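Local coordinates for putative lipoprotein (Campylobacter jejuni subsp. jejuni, PDB 2G5G), which binds haem as a cofacial pair, with binding linked to dimerization, and probably takes part in bacterial haem transport, at residues Lys17-Leu22 against Tyr260-Lys265; Glu83-Thr88 against Ser135-Ala140; Met62-Leu67 against Asn128-Ser133; Leu40-Ile45 against Lys242-Asn247. All coordinates share one frame; numbering follows the deposited sequence.

Contact 1. Residues Lys17-Leu22 against Tyr260-Lys265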
loop_
_atom_site.group_PDB
_atom_site.type_symbol
_atom_site.label_atom_id
_atom_site.label_comp_id
_atom_site.label_asym_id
_atom_site.label_seq_id
_atom_site.Cartn_x
_atom_site.Cartn_y
_atom_site.Cartn_z
ATOM N N LYS A 17 -29.336 -24.468 17.966
ATOM C CA LYS A 17 -30.000 -24.318 16.673
ATOM C C LYS A 17 -29.109 -23.587 15.680
ATOM O O LYS A 17 -28.866 -24.076 14.581
ATOM C CB LYS A 17 -31.366 -23.607 16.816
ATOM C CG LYS A 17 -32.548 -24.580 16.997
ATOM C CD LYS A 17 -33.846 -23.907 17.465
ATOM C CE LYS A 17 -34.776 -24.935 18.151
ATOM N NZ LYS A 17 -35.958 -24.322 18.865
ATOM N N ASP A 18 -28.601 -22.425 16.083
ATOM C CA ASP A 18 -27.797 -21.587 15.207
ATOM C C ASP A 18 -26.283 -21.813 15.350
ATOM O O ASP A 18 -25.518 -21.542 14.418
ATOM C CB ASP A 18 -28.135 -20.111 15.454
ATOM C CG ASP A 18 -29.622 -19.797 15.226
ATOM O OD1 ASP A 18 -30.215 -20.357 14.285
ATOM O OD2 ASP A 18 -30.193 -18.994 15.990
ATOM N N PHE A 19 -25.858 -22.269 16.523
ATOM C CA PHE A 19 -24.434 -22.452 16.797
ATOM C C PHE A 19 -24.199 -23.420 17.937
ATOM O O PHE A 19 -25.099 -23.725 18.721
ATOM C CB PHE A 19 -23.761 -21.103 17.132
ATOM C CG PHE A 19 -24.011 -20.632 18.541
ATOM C CD1 PHE A 19 -23.109 -20.925 19.566
ATOM C CD2 PHE A 19 -25.151 -19.888 18.846
ATOM C CE1 PHE A 19 -23.344 -20.491 20.864
ATOM C CE2 PHE A 19 -25.402 -19.443 20.155
ATOM C CZ PHE A 19 -24.506 -19.738 21.162
ATOM N N TYR A 20 -22.958 -23.891 18.050
ATOM C CA TYR A 20 -22.551 -24.549 19.276
ATOM C C TYR A 20 -21.075 -24.203 19.540
ATOM O O TYR A 20 -20.440 -23.472 18.767
ATOM C CB TYR A 20 -22.824 -26.061 19.242
ATOM C CG TYR A 20 -22.050 -26.824 18.178
ATOM C CD1 TYR A 20 -20.834 -27.446 18.479
ATOM C CD2 TYR A 20 -22.554 -26.959 16.883
ATOM C CE1 TYR A 20 -20.132 -28.150 17.518
ATOM C CE2 TYR A 20 -21.851 -27.658 15.907
ATOM C CZ TYR A 20 -20.653 -28.260 16.240
ATOM O OH TYR A 20 -19.948 -28.931 15.281
ATOM N N ILE A 21 -20.570 -24.689 20.654
ATOM C CA ILE A 21 -19.212 -24.356 21.106
ATOM C C ILE A 21 -18.459 -25.628 21.405
ATOM O O ILE A 21 -18.979 -26.490 22.101
ATOM C CB ILE A 21 -19.262 -23.550 22.418
ATOM C CG1 ILE A 21 -20.105 -22.280 22.240
ATOM C CG2 ILE A 21 -17.817 -23.222 22.944
ATOM C CD1 ILE A 21 -20.541 -21.688 23.548
ATOM N N LEU A 22 -17.228 -25.726 20.912
ATOM C CA LEU A 22 -16.322 -26.772 21.318
ATOM C C LEU A 22 -15.194 -26.193 22.149
ATOM O O LEU A 22 -14.631 -25.180 21.792
ATOM C CB LEU A 22 -15.675 -27.431 20.102
ATOM C CG LEU A 22 -16.509 -28.311 19.179
ATOM C CD1 LEU A 22 -15.600 -28.755 18.041
ATOM C CD2 LEU A 22 -17.041 -29.523 19.945
ATOM N N TYR A 260 -11.427 -22.222 22.534
ATOM C CA TYR A 260 -12.852 -22.491 22.289
ATOM C C TYR A 260 -13.146 -22.070 20.876
ATOM O O TYR A 260 -12.507 -21.132 20.348
ATOM C CB TYR A 260 -13.763 -21.724 23.286
ATOM C CG TYR A 260 -13.537 -22.155 24.712
ATOM C CD1 TYR A 260 -12.618 -21.461 25.530
ATOM C CD2 TYR A 260 -14.179 -23.273 25.240
ATOM C CE1 TYR A 260 -12.388 -21.867 26.837
ATOM C CE2 TYR A 260 -13.949 -23.692 26.558
ATOM C CZ TYR A 260 -13.040 -22.982 27.339
ATOM O OH TYR A 260 -12.728 -23.363 28.625
ATOM N N VAL A 261 -14.119 -22.734 20.231
ATOM C CA VAL A 261 -14.491 -22.290 18.914
ATOM C C VAL A 261 -16.008 -22.334 18.822
ATOM O O VAL A 261 -16.654 -23.259 19.318
ATOM C CB VAL A 261 -13.712 -23.074 17.767
ATOM C CG1 VAL A 261 -13.962 -24.562 17.862
ATOM C CG2 VAL A 261 -14.029 -22.504 16.382
ATOM N N LEU A 262 -16.572 -21.270 18.261
ATOM C CA LEU A 262 -18.000 -21.233 18.002
ATOM C C LEU A 262 -18.211 -21.693 16.594
ATOM O O LEU A 262 -17.555 -21.212 15.681
ATOM C CB LEU A 262 -18.573 -19.823 18.197
ATOM C CG LEU A 262 -19.045 -19.597 19.624
ATOM C CD1 LEU A 262 -17.788 -19.348 20.485
ATOM C CD2 LEU A 262 -20.004 -18.364 19.700
ATOM N N ILE A 263 -19.120 -22.642 16.432
ATOM C CA ILE A 263 -19.332 -23.298 15.141
ATOM C C ILE A 263 -20.783 -23.033 14.769
ATOM O O ILE A 263 -21.681 -23.287 15.570
ATOM C CB ILE A 263 -19.055 -24.822 15.202
ATOM C CG1 ILE A 263 -17.567 -25.079 15.503
ATOM C CG2 ILE A 263 -19.450 -25.501 13.867
ATOM C CD1 ILE A 263 -17.254 -26.502 15.900
ATOM N N TYR A 264 -20.980 -22.501 13.568
ATOM C CA TYR A 264 -22.297 -22.016 13.129
ATOM C C TYR A 264 -22.977 -22.990 12.156
ATOM O O TYR A 264 -22.308 -23.623 11.344
ATOM C CB TYR A 264 -22.163 -20.632 12.478
ATOM C CG TYR A 264 -21.583 -19.590 13.399
ATOM C CD1 TYR A 264 -20.227 -19.263 13.342
ATOM C CD2 TYR A 264 -22.384 -18.948 14.344
ATOM C CE1 TYR A 264 -19.674 -18.322 14.203
ATOM C CE2 TYR A 264 -21.841 -17.982 15.218
ATOM C CZ TYR A 264 -20.492 -17.674 15.130
ATOM O OH TYR A 264 -19.946 -16.742 15.992
ATOM N N LYS A 265 -24.297 -23.096 12.252
ATOM C CA LYS A 265 -25.091 -23.987 11.382
ATOM C C LYS A 265 -25.390 -23.349 10.016
ATOM O O LYS A 265 -25.961 -22.249 9.947
ATOM C CB LYS A 265 -26.392 -24.405 12.076
ATOM C CG LYS A 265 -26.280 -25.645 12.994
ATOM C CD LYS A 265 -25.129 -25.601 14.002
ATOM C CE LYS A 265 -25.587 -26.043 15.404
ATOM N NZ LYS A 265 -26.336 -27.346 15.460
HETATM O O HOH W 1 -25.862 -20.019 12.346
#
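The Tyr20 ring meets Ile263 of the partner strand and Lys265 just beyond its end. Ile263 CB sits over one face, 4.1 Å from the Tyr20 ring centroid and offset toward the rim, as a CH-pi contact, while Lys265 CE meets Tyr20 CD2 at 3.5 Å, in plane at the ring's edge. Tyr20 CG lies between the backbone N and the carbonyl carbon (chi1 63°), the start of the path that lays the ring over Ile263. The Phe19 ring has Ile21 CG1 in plane at its edge, and Leu262 CD2 approaches Phe19 CD1 to 4.0 Å, the two side chains side by side. All belong to an antiparallel strand pair, 19-22 against 260-264, in the chain's mixed sheet. Tyr20-Ile263 and Leu22-Val261 are hydrogen-bonded pairs, Phe19-Tyr264 and Ile21-Leu262 non-hydrogen-bonded ones. Hydrophobic residues suit the face of Phe19, Ile21 and Leu262, because helices 32-39 and 54-73 pack on it; Tyr264 OH bonds there to Ser59. On the other face Leu22 CD1 touches Ile263 CD1 at 3.5 Å. Past the last pair, Lys265 N bonds to Asp18 O at 2.9 Å from 45° above the carbonyl plane, and a water donates to that same Asp18 O at 2.6 Å.

Contact 2. Residues Glu83-Thr88 against Ser135-Ala140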
loop_
_atom_site.group_PDB
_atom_site.type_symbol
_atom_site.label_atom_id
_atom_site.label_comp_id
_atom_site.label_asym_id
_atom_site.label_seq_id
_atom_site.Cartn_x
_atom_site.Cartn_y
_atom_site.Cartn_z
ATOM N N GLU A 83 -8.644 -4.138 17.999
ATOM C CA GLU A 83 -7.729 -4.049 16.858
ATOM C C GLU A 83 -8.096 -2.804 16.026
ATOM O O GLU A 83 -7.231 -2.224 15.362
ATOM C CB GLU A 83 -7.850 -5.296 15.959
ATOM C CG GLU A 83 -7.007 -5.218 14.649
ATOM C CD GLU A 83 -7.304 -6.350 13.642
ATOM O OE1 GLU A 83 -8.150 -7.221 13.911
ATOM O OE2 GLU A 83 -6.684 -6.342 12.574
HETATM N N MSE A 84 -9.363 -2.390 16.052
HETATM C CA MSE A 84 -9.731 -1.274 15.137
HETATM C C MSE A 84 -9.358 0.124 15.579
HETATM O O MSE A 84 -9.507 1.073 14.810
HETATM C CB MSE A 84 -11.142 -1.344 14.512
HETATM C CG MSE A 84 -12.303 -2.077 15.165
HETATM SE SE MSE A 84 -12.159 -3.884 16.000
HETATM C CE MSE A 84 -11.231 -4.960 14.636
ATOM N N LEU A 85 -8.812 0.253 16.787
ATOM C CA LEU A 85 -8.299 1.543 17.241
ATOM C C LEU A 85 -6.850 1.430 17.594
ATOM O O LEU A 85 -6.412 0.408 18.158
ATOM C CB LEU A 85 -9.124 2.075 18.412
ATOM C CG LEU A 85 -10.555 2.444 18.045
ATOM C CD1 LEU A 85 -11.459 2.582 19.250
ATOM C CD2 LEU A 85 -10.556 3.743 17.219
ATOM N N ALA A 86 -6.085 2.467 17.265
ATOM C CA ALA A 86 -4.675 2.493 17.612
ATOM C C ALA A 86 -4.443 2.833 19.084
ATOM O O ALA A 86 -5.216 3.596 19.669
ATOM C CB ALA A 86 -3.903 3.478 16.710
ATOM N N SER A 87 -3.369 2.281 19.656
ATOM C CA SER A 87 -3.006 2.518 21.075
ATOM C C SER A 87 -2.574 3.980 21.314
ATOM O O SER A 87 -2.712 4.509 22.422
ATOM C CB SER A 87 -1.899 1.557 21.511
ATOM O OG SER A 87 -0.680 1.863 20.877
ATOM N N THR A 88 -2.043 4.606 20.263
ATOM C CA THR A 88 -1.737 6.057 20.231
ATOM C C THR A 88 -2.956 6.960 20.483
ATOM O O THR A 88 -2.796 8.140 20.802
ATOM C CB THR A 88 -1.139 6.468 18.861
ATOM O OG1 THR A 88 -2.037 6.066 17.814
ATOM C CG2 THR A 88 0.208 5.833 18.654
ATOM N N SER A 135 -17.322 -0.778 30.869
ATOM C CA SER A 135 -16.027 -1.033 30.240
ATOM C C SER A 135 -15.385 0.216 29.685
ATOM O O SER A 135 -16.072 1.102 29.185
ATOM C CB SER A 135 -16.175 -2.030 29.079
ATOM O OG SER A 135 -16.551 -3.285 29.574
ATOM N N LYS A 136 -14.063 0.275 29.741
ATOM C CA LYS A 136 -13.340 1.249 28.948
ATOM C C LYS A 136 -12.860 0.629 27.626
ATOM O O LYS A 136 -12.389 -0.528 27.583
ATOM C CB LYS A 136 -12.153 1.848 29.714
ATOM C CG LYS A 136 -11.474 2.993 28.967
ATOM C CD LYS A 136 -10.681 3.894 29.878
ATOM C CE LYS A 136 -9.289 3.360 30.036
ATOM N NZ LYS A 136 -8.428 4.349 30.757
ATOM N N ILE A 137 -12.975 1.394 26.549
ATOM C CA ILE A 137 -12.396 0.964 25.261
ATOM C C ILE A 137 -10.930 1.325 25.155
ATOM O O ILE A 137 -10.540 2.501 25.333
ATOM C CB ILE A 137 -13.218 1.490 24.027
ATOM C CG1 ILE A 137 -14.597 0.824 24.026
ATOM C CG2 ILE A 137 -12.470 1.209 22.716
ATOM C CD1 ILE A 137 -15.595 1.329 22.999
ATOM N N LEU A 138 -10.109 0.319 24.853
ATOM C CA LEU A 138 -8.685 0.524 24.657
ATOM C C LEU A 138 -8.313 0.406 23.171
ATOM O O LEU A 138 -8.836 -0.468 22.475
ATOM C CB LEU A 138 -7.871 -0.506 25.476
ATOM C CG LEU A 138 -8.282 -0.796 26.926
ATOM C CD1 LEU A 138 -7.453 -1.988 27.506
ATOM C CD2 LEU A 138 -8.146 0.475 27.817
ATOM N N GLY A 139 -7.417 1.283 22.702
ATOM C CA GLY A 139 -6.779 1.115 21.380
ATOM C C GLY A 139 -5.663 0.095 21.484
ATOM O O GLY A 139 -4.797 0.215 22.345
ATOM N N ALA A 140 -5.715 -0.956 20.653
ATOM C CA ALA A 140 -4.783 -2.073 20.792
ATOM C C ALA A 140 -3.667 -1.995 19.783
ATOM O O ALA A 140 -2.592 -2.541 19.996
ATOM C CB ALA A 140 -5.546 -3.444 20.654
#
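Leu85 and Ser87 meet Gly139 and Ala140 where the chain, having left strand 78-82 and turned a corner at 83-85, passes the edge strand 137-141 of the mixed sheet. The contact is made largely by backbone. Ala140 N gives Leu85 O a weak hydrogen bond, 2.9 Å long but bent to 124° at the hydrogen. Beside it, Gly139 CA points a hydrogen at Ala86 O, 3.4 Å away, and a shorter but more bent contact joins Ser87 CA to Gly139 O, 3.2 Å. Glycine suits this place because Ala86 O occupies the direction in which a beta carbon would project, so the two backbones can close to 4.0 Å between Ser87 CA and Gly139 CA. One apolar touch flanks this crossing: Leu85 CD1 meets Ile137 CG2 at 3.9 Å. Ile137 CG2 stands anti to its backbone N, with CG1 beside that N (chi1 -66°), and the two branched side chains pass obliquely.

Farther out, Gln90 grips the strand with both ends of its amide, NE2 bonding to Ile137 O and OE1 to Gly139 N. Asn141 ties the loop down by bonding through ND2 to Glu83 O and through its backbone to Leu85 and Ser87. Glu83 OE1 is bonded to Gly220 N, and the Glu83 side chain lies about 7 Å from a bound haem.

Between the two segments themselves, then, the polar chemistry amounts to one weak, bent N-H...O bond and two CA-H...O contacts, while stronger polar partners, Gln90 and Asn141, lie outside them.

Contact 3. Residues Met62-Leu67 against Asn128-Ser133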
loop_
_atom_site.group_PDB
_atom_site.type_symbol
_atom_site.label_atom_id
_atom_site.label_comp_id
_atom_site.label_asym_id
_atom_site.label_seq_id
_atom_site.Cartn_x
_atom_site.Cartn_y
_atom_site.Cartn_z
HETATM N N MSE A 62 -23.275 -11.222 22.554
HETATM C CA MSE A 62 -23.709 -12.227 23.511
HETATM C C MSE A 62 -22.630 -12.535 24.533
HETATM O O MSE A 62 -22.901 -12.611 25.743
HETATM C CB MSE A 62 -24.102 -13.518 22.784
HETATM C CG MSE A 62 -25.356 -13.361 21.920
HETATM SE SE MSE A 62 -25.676 -15.013 20.882
HETATM C CE MSE A 62 -25.518 -16.304 22.323
ATOM N N ILE A 63 -21.408 -12.737 24.046
ATOM C CA ILE A 63 -20.288 -13.079 24.940
ATOM C C ILE A 63 -19.987 -11.842 25.819
ATOM O O ILE A 63 -19.899 -11.956 27.033
ATOM C CB ILE A 63 -19.029 -13.460 24.139
ATOM C CG1 ILE A 63 -19.279 -14.721 23.307
ATOM C CG2 ILE A 63 -17.803 -13.640 25.114
ATOM C CD1 ILE A 63 -18.213 -14.939 22.190
ATOM N N PHE A 64 -19.814 -10.678 25.199
ATOM C CA PHE A 64 -19.556 -9.472 26.013
ATOM C C PHE A 64 -20.617 -9.299 27.110
ATOM O O PHE A 64 -20.279 -9.156 28.281
ATOM C CB PHE A 64 -19.388 -8.201 25.171
ATOM C CG PHE A 64 -19.208 -6.933 25.994
ATOM C CD1 PHE A 64 -20.270 -6.048 26.148
ATOM C CD2 PHE A 64 -18.006 -6.655 26.656
ATOM C CE1 PHE A 64 -20.140 -4.893 26.915
ATOM C CE2 PHE A 64 -17.870 -5.498 27.439
ATOM C CZ PHE A 64 -18.936 -4.607 27.557
ATOM N N ASN A 65 -21.890 -9.330 26.729
ATOM C CA ASN A 65 -22.971 -9.128 27.689
ATOM C C ASN A 65 -22.878 -10.086 28.858
ATOM O O ASN A 65 -23.122 -9.679 29.995
ATOM C CB ASN A 65 -24.352 -9.293 27.034
ATOM C CG ASN A 65 -24.834 -8.043 26.283
ATOM O OD1 ASN A 65 -24.205 -6.983 26.264
ATOM N ND2 ASN A 65 -25.974 -8.189 25.652
ATOM N N ALA A 66 -22.576 -11.369 28.610
ATOM C CA ALA A 66 -22.585 -12.324 29.729
ATOM C C ALA A 66 -21.403 -12.059 30.671
ATOM O O ALA A 66 -21.506 -12.207 31.909
ATOM C CB ALA A 66 -22.576 -13.775 29.231
ATOM N N LEU A 67 -20.272 -11.677 30.089
ATOM C CA LEU A 67 -19.078 -11.473 30.905
ATOM C C LEU A 67 -19.230 -10.177 31.711
ATOM O O LEU A 67 -18.887 -10.151 32.878
ATOM C CB LEU A 67 -17.839 -11.380 30.020
ATOM C CG LEU A 67 -17.380 -12.597 29.204
ATOM C CD1 LEU A 67 -16.351 -12.112 28.181
ATOM C CD2 LEU A 67 -16.746 -13.618 30.079
ATOM N N ASN A 128 -21.276 -0.099 20.556
ATOM C CA ASN A 128 -22.277 0.644 21.324
ATOM C C ASN A 128 -22.524 0.028 22.661
ATOM O O ASN A 128 -22.489 0.734 23.664
ATOM C CB ASN A 128 -23.610 0.829 20.572
ATOM C CG ASN A 128 -23.665 2.134 19.811
ATOM O OD1 ASN A 128 -22.972 2.313 18.805
ATOM N ND2 ASN A 128 -24.487 3.067 20.295
ATOM N N VAL A 129 -22.746 -1.293 22.670
ATOM C CA VAL A 129 -22.958 -2.047 23.894
ATOM C C VAL A 129 -21.736 -1.943 24.807
ATOM O O VAL A 129 -21.876 -1.810 26.034
ATOM C CB VAL A 129 -23.300 -3.540 23.617
ATOM C CG1 VAL A 129 -23.482 -4.285 24.908
ATOM C CG2 VAL A 129 -24.577 -3.655 22.803
ATOM N N VAL A 130 -20.548 -1.995 24.207
ATOM C CA VAL A 130 -19.303 -1.886 24.984
ATOM C C VAL A 130 -19.174 -0.488 25.605
ATOM O O VAL A 130 -19.040 -0.350 26.844
ATOM C CB VAL A 130 -18.057 -2.240 24.154
ATOM C CG1 VAL A 130 -16.770 -1.893 24.918
ATOM C CG2 VAL A 130 -18.075 -3.744 23.829
ATOM N N PHE A 131 -19.232 0.515 24.732
ATOM C CA PHE A 131 -19.017 1.892 25.113
ATOM C C PHE A 131 -19.874 2.351 26.287
ATOM O O PHE A 131 -19.339 3.015 27.172
ATOM C CB PHE A 131 -19.147 2.850 23.934
ATOM C CG PHE A 131 -18.753 4.253 24.277
ATOM C CD1 PHE A 131 -17.400 4.612 24.343
ATOM C CD2 PHE A 131 -19.725 5.208 24.596
ATOM C CE1 PHE A 131 -17.017 5.904 24.681
ATOM C CE2 PHE A 131 -19.355 6.499 24.943
ATOM C CZ PHE A 131 -17.998 6.857 24.977
ATOM N N TYR A 132 -21.157 1.949 26.318
ATOM C CA TYR A 132 -22.120 2.392 27.355
ATOM C C TYR A 132 -22.220 1.540 28.604
ATOM O O TYR A 132 -23.012 1.853 29.515
ATOM C CB TYR A 132 -23.515 2.634 26.747
ATOM C CG TYR A 132 -23.472 3.756 25.738
ATOM C CD1 TYR A 132 -23.556 3.487 24.366
ATOM C CD2 TYR A 132 -23.267 5.081 26.142
ATOM C CE1 TYR A 132 -23.476 4.513 23.421
ATOM C CE2 TYR A 132 -23.188 6.122 25.200
ATOM C CZ TYR A 132 -23.309 5.831 23.842
ATOM O OH TYR A 132 -23.234 6.837 22.900
ATOM N N SER A 133 -21.439 0.458 28.661
ATOM C CA SER A 133 -21.382 -0.354 29.864
ATOM C C SER A 133 -20.343 0.298 30.768
ATOM O O SER A 133 -19.926 1.414 30.534
ATOM C CB SER A 133 -20.951 -1.799 29.528
ATOM O OG SER A 133 -19.673 -1.790 28.884
#
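Phe64 reaches from helix 54-73 to helix 124-131 and Ser133 after it, and carries most of its own segment's share of the contact. On the tight side, Val130 CG2 stands over the centre of the Phe64 ring, 3.7 Å from its centroid and 4° off the normal, a well-centred CH-pi contact. Phe64 CG is anti to its backbone N (chi1 176°), the start of the reach that takes the flat ring across to the valine. In plane at the ring's edge, Ser133 OG comes to Phe64 CZ at 3.2 Å. A serine suits this place beside the ring because its hydroxyl is satisfied locally: it donates to Val130 O at 2.6 Å, an oxygen that also accepts a bond from Ser133 N, and takes a bond from Ser135 N. Toward solvent, the exposed Asn65 and partly exposed Val129 share little surface. Phe64 CD1 lies 3.9 Å from Val129 CG1, and Asn65 OD1 makes one isolated close approach, 3.1 Å to Val129 CG1. An amide suits this exposed position because it can face solvent. Beneath the pair runs strand 78-82, whose Val80 touches both Phe64 and Val130, so the two helices share one strand of the sheet as their floor.

Contact 4. Residues Leu40-Ile45 against Lys242-Asn247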
loop_
_atom_site.group_PDB
_atom_site.type_symbol
_atom_site.label_atom_id
_atom_site.label_comp_id
_atom_site.label_asym_id
_atom_site.label_seq_id
_atom_site.Cartn_x
_atom_site.Cartn_y
_atom_site.Cartn_z
ATOM N N LEU A 40 -14.341 -16.276 32.423
ATOM C CA LEU A 40 -14.265 -15.387 33.575
ATOM C C LEU A 40 -12.978 -15.600 34.401
ATOM O O LEU A 40 -12.532 -14.701 35.108
ATOM C CB LEU A 40 -15.487 -15.676 34.460
ATOM C CG LEU A 40 -16.686 -14.713 34.524
ATOM C CD1 LEU A 40 -16.644 -13.449 33.639
ATOM C CD2 LEU A 40 -18.037 -15.430 34.501
ATOM N N LYS A 41 -12.394 -16.790 34.307
ATOM C CA LYS A 41 -11.153 -17.125 35.017
ATOM C C LYS A 41 -9.902 -16.466 34.385
ATOM O O LYS A 41 -8.858 -16.331 35.026
ATOM C CB LYS A 41 -10.955 -18.628 35.045
ATOM C CG LYS A 41 -12.112 -19.398 35.662
ATOM C CD LYS A 41 -11.842 -20.896 35.600
ATOM C CE LYS A 41 -12.808 -21.633 36.553
ATOM N NZ LYS A 41 -12.778 -23.089 36.275
ATOM N N ALA A 42 -10.012 -16.086 33.121
ATOM C CA ALA A 42 -8.868 -15.576 32.365
ATOM C C ALA A 42 -8.625 -14.121 32.690
ATOM O O ALA A 42 -9.541 -13.420 33.107
ATOM C CB ALA A 42 -9.087 -15.770 30.859
ATOM N N ASP A 43 -7.377 -13.670 32.523
ATOM C CA ASP A 43 -7.056 -12.239 32.603
ATOM C C ASP A 43 -7.179 -11.520 31.259
ATOM O O ASP A 43 -7.476 -10.317 31.208
ATOM C CB ASP A 43 -5.624 -12.035 33.170
ATOM C CG ASP A 43 -5.453 -12.705 34.516
ATOM O OD1 ASP A 43 -6.163 -12.277 35.430
ATOM O OD2 ASP A 43 -4.690 -13.689 34.641
ATOM N N VAL A 44 -6.905 -12.261 30.197
ATOM C CA VAL A 44 -6.974 -11.760 28.828
ATOM C C VAL A 44 -7.817 -12.742 27.997
ATOM O O VAL A 44 -7.501 -13.934 27.910
ATOM C CB VAL A 44 -5.571 -11.674 28.192
ATOM C CG1 VAL A 44 -5.673 -11.201 26.747
ATOM C CG2 VAL A 44 -4.636 -10.741 29.040
ATOM N N ILE A 45 -8.850 -12.232 27.369
ATOM C CA ILE A 45 -9.702 -13.062 26.532
ATOM C C ILE A 45 -9.534 -12.536 25.124
ATOM O O ILE A 45 -9.841 -11.376 24.851
ATOM C CB ILE A 45 -11.204 -12.986 26.958
ATOM C CG1 ILE A 45 -11.392 -13.551 28.366
ATOM C CG2 ILE A 45 -12.088 -13.769 25.965
ATOM C CD1 ILE A 45 -12.545 -12.903 29.152
ATOM N N LYS A 242 -3.398 -15.286 32.854
ATOM C CA LYS A 242 -4.099 -16.411 32.219
ATOM C C LYS A 242 -4.742 -15.922 30.939
ATOM O O LYS A 242 -5.565 -15.000 30.954
ATOM C CB LYS A 242 -5.156 -16.980 33.156
ATOM C CG LYS A 242 -4.503 -17.585 34.430
ATOM C CD LYS A 242 -5.554 -17.813 35.502
ATOM C CE LYS A 242 -4.913 -18.342 36.790
ATOM N NZ LYS A 242 -3.929 -17.334 37.356
ATOM N N ILE A 243 -4.354 -16.556 29.836
ATOM C CA ILE A 243 -4.783 -16.176 28.492
ATOM C C ILE A 243 -5.763 -17.222 27.940
ATOM O O ILE A 243 -5.474 -18.428 27.967
ATOM C CB ILE A 243 -3.574 -16.124 27.506
ATOM C CG1 ILE A 243 -2.321 -15.397 28.107
ATOM C CG2 ILE A 243 -4.015 -15.504 26.171
ATOM C CD1 ILE A 243 -2.624 -13.905 28.645
ATOM N N VAL A 244 -6.873 -16.771 27.363
ATOM C CA VAL A 244 -7.836 -17.683 26.718
ATOM C C VAL A 244 -8.258 -17.100 25.365
ATOM O O VAL A 244 -8.471 -15.879 25.223
ATOM C CB VAL A 244 -9.082 -18.018 27.604
ATOM C CG1 VAL A 244 -9.928 -16.755 27.864
ATOM C CG2 VAL A 244 -9.922 -19.106 26.947
ATOM N N VAL A 245 -8.369 -17.989 24.382
ATOM C CA VAL A 245 -8.630 -17.589 23.003
ATOM C C VAL A 245 -9.914 -18.242 22.537
ATOM O O VAL A 245 -10.069 -19.475 22.623
ATOM C CB VAL A 245 -7.477 -17.968 22.031
ATOM C CG1 VAL A 245 -7.812 -17.486 20.600
ATOM C CG2 VAL A 245 -6.105 -17.436 22.526
ATOM N N VAL A 246 -10.839 -17.405 22.088
ATOM C CA VAL A 246 -12.121 -17.867 21.566
ATOM C C VAL A 246 -12.225 -17.444 20.126
ATOM O O VAL A 246 -12.172 -16.240 19.812
ATOM C CB VAL A 246 -13.320 -17.275 22.323
ATOM C CG1 VAL A 246 -14.675 -17.796 21.693
ATOM C CG2 VAL A 246 -13.273 -17.649 23.805
ATOM N N ASN A 247 -12.385 -18.404 19.224
ATOM C CA ASN A 247 -12.429 -18.030 17.807
ATOM C C ASN A 247 -13.841 -18.246 17.304
ATOM O O ASN A 247 -14.476 -19.253 17.638
ATOM C CB ASN A 247 -11.442 -18.814 16.931
ATOM C CG ASN A 247 -11.318 -18.197 15.512
ATOM O OD1 ASN A 247 -11.239 -18.893 14.495
ATOM N ND2 ASN A 247 -11.339 -16.889 15.457
HETATM O O HOH W 2 -4.192 -14.766 36.928
#
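Asp43 and Lys242 open a parallel strand pairing with the densest set of polar bonds in the contact. Lys242 O accepts two N-H groups, from Asp43 N at 2.7 Å, lying in the carbonyl plane on a lone pair, and from Val44 N at 3.1 Å. In return Lys242 N donates to Asp43 OD2 at 2.7 Å, nearly straight at 168° and on the anti lone pair of the carboxylate. Asp43 CG stands beside its own backbone N (chi1 -56°), and the short aspartate chain brings OD2 within reach of Lys242 N, much as a backbone acceptor would be. A water bridges the charges, donating to Asp43 OD2 and accepting from Lys242 NZ; Asp43 OD2 and Lys242 NZ, 4.6 Å apart, may still attract each other. Regular pairing follows, Val244 N to Val44 O at 3.0 Å.

Apolar contacts use both sheet faces. Ile45 CG1 lies 3.6 Å from Val244 CG1, and Ala42 CB presses on that same Val244 CG1 at 3.3 Å, unusually tight for two carbons; alanine adds no atoms beyond CB at this point. On the face of Val44 and Ile243, Ile243 CD1 meets Val44 CB at 3.7 Å.

Strand 44-49 bonds on its other side to strand 214-220, Leu67 of helix 54-73 packs on Ile45, and strand 260-264 follows beyond 243-248.

Overall arrangement
Contacts 1, 2 and 4 all involve the mixed sheet, and contact 3 joins helices packed on it. Contacts 1 and 4 share an unbroken run of strands, since 260-264 and 243-248 are neighbours: Tyr260 O lies 3.0 Å from Asn247 N, a probable hydrogen bond. Helix 54-73 links three contacts, Met62 CE touching Phe19 CZ of contact 1 at 3.8 Å and Leu67 CD2 touching Leu40 CD1 of contact 4 at 3.6 Å. Contact 3 also meets contact 2, where Ile137 CG1 packs on Val130 CG1 at 3.6 Å. Contacts 1 and 2 have centres 28 Å apart; the Glu83 side chain lies about 7 Å from a bound haem without being one of its pocket residues, which include Tyr151 and Leu193.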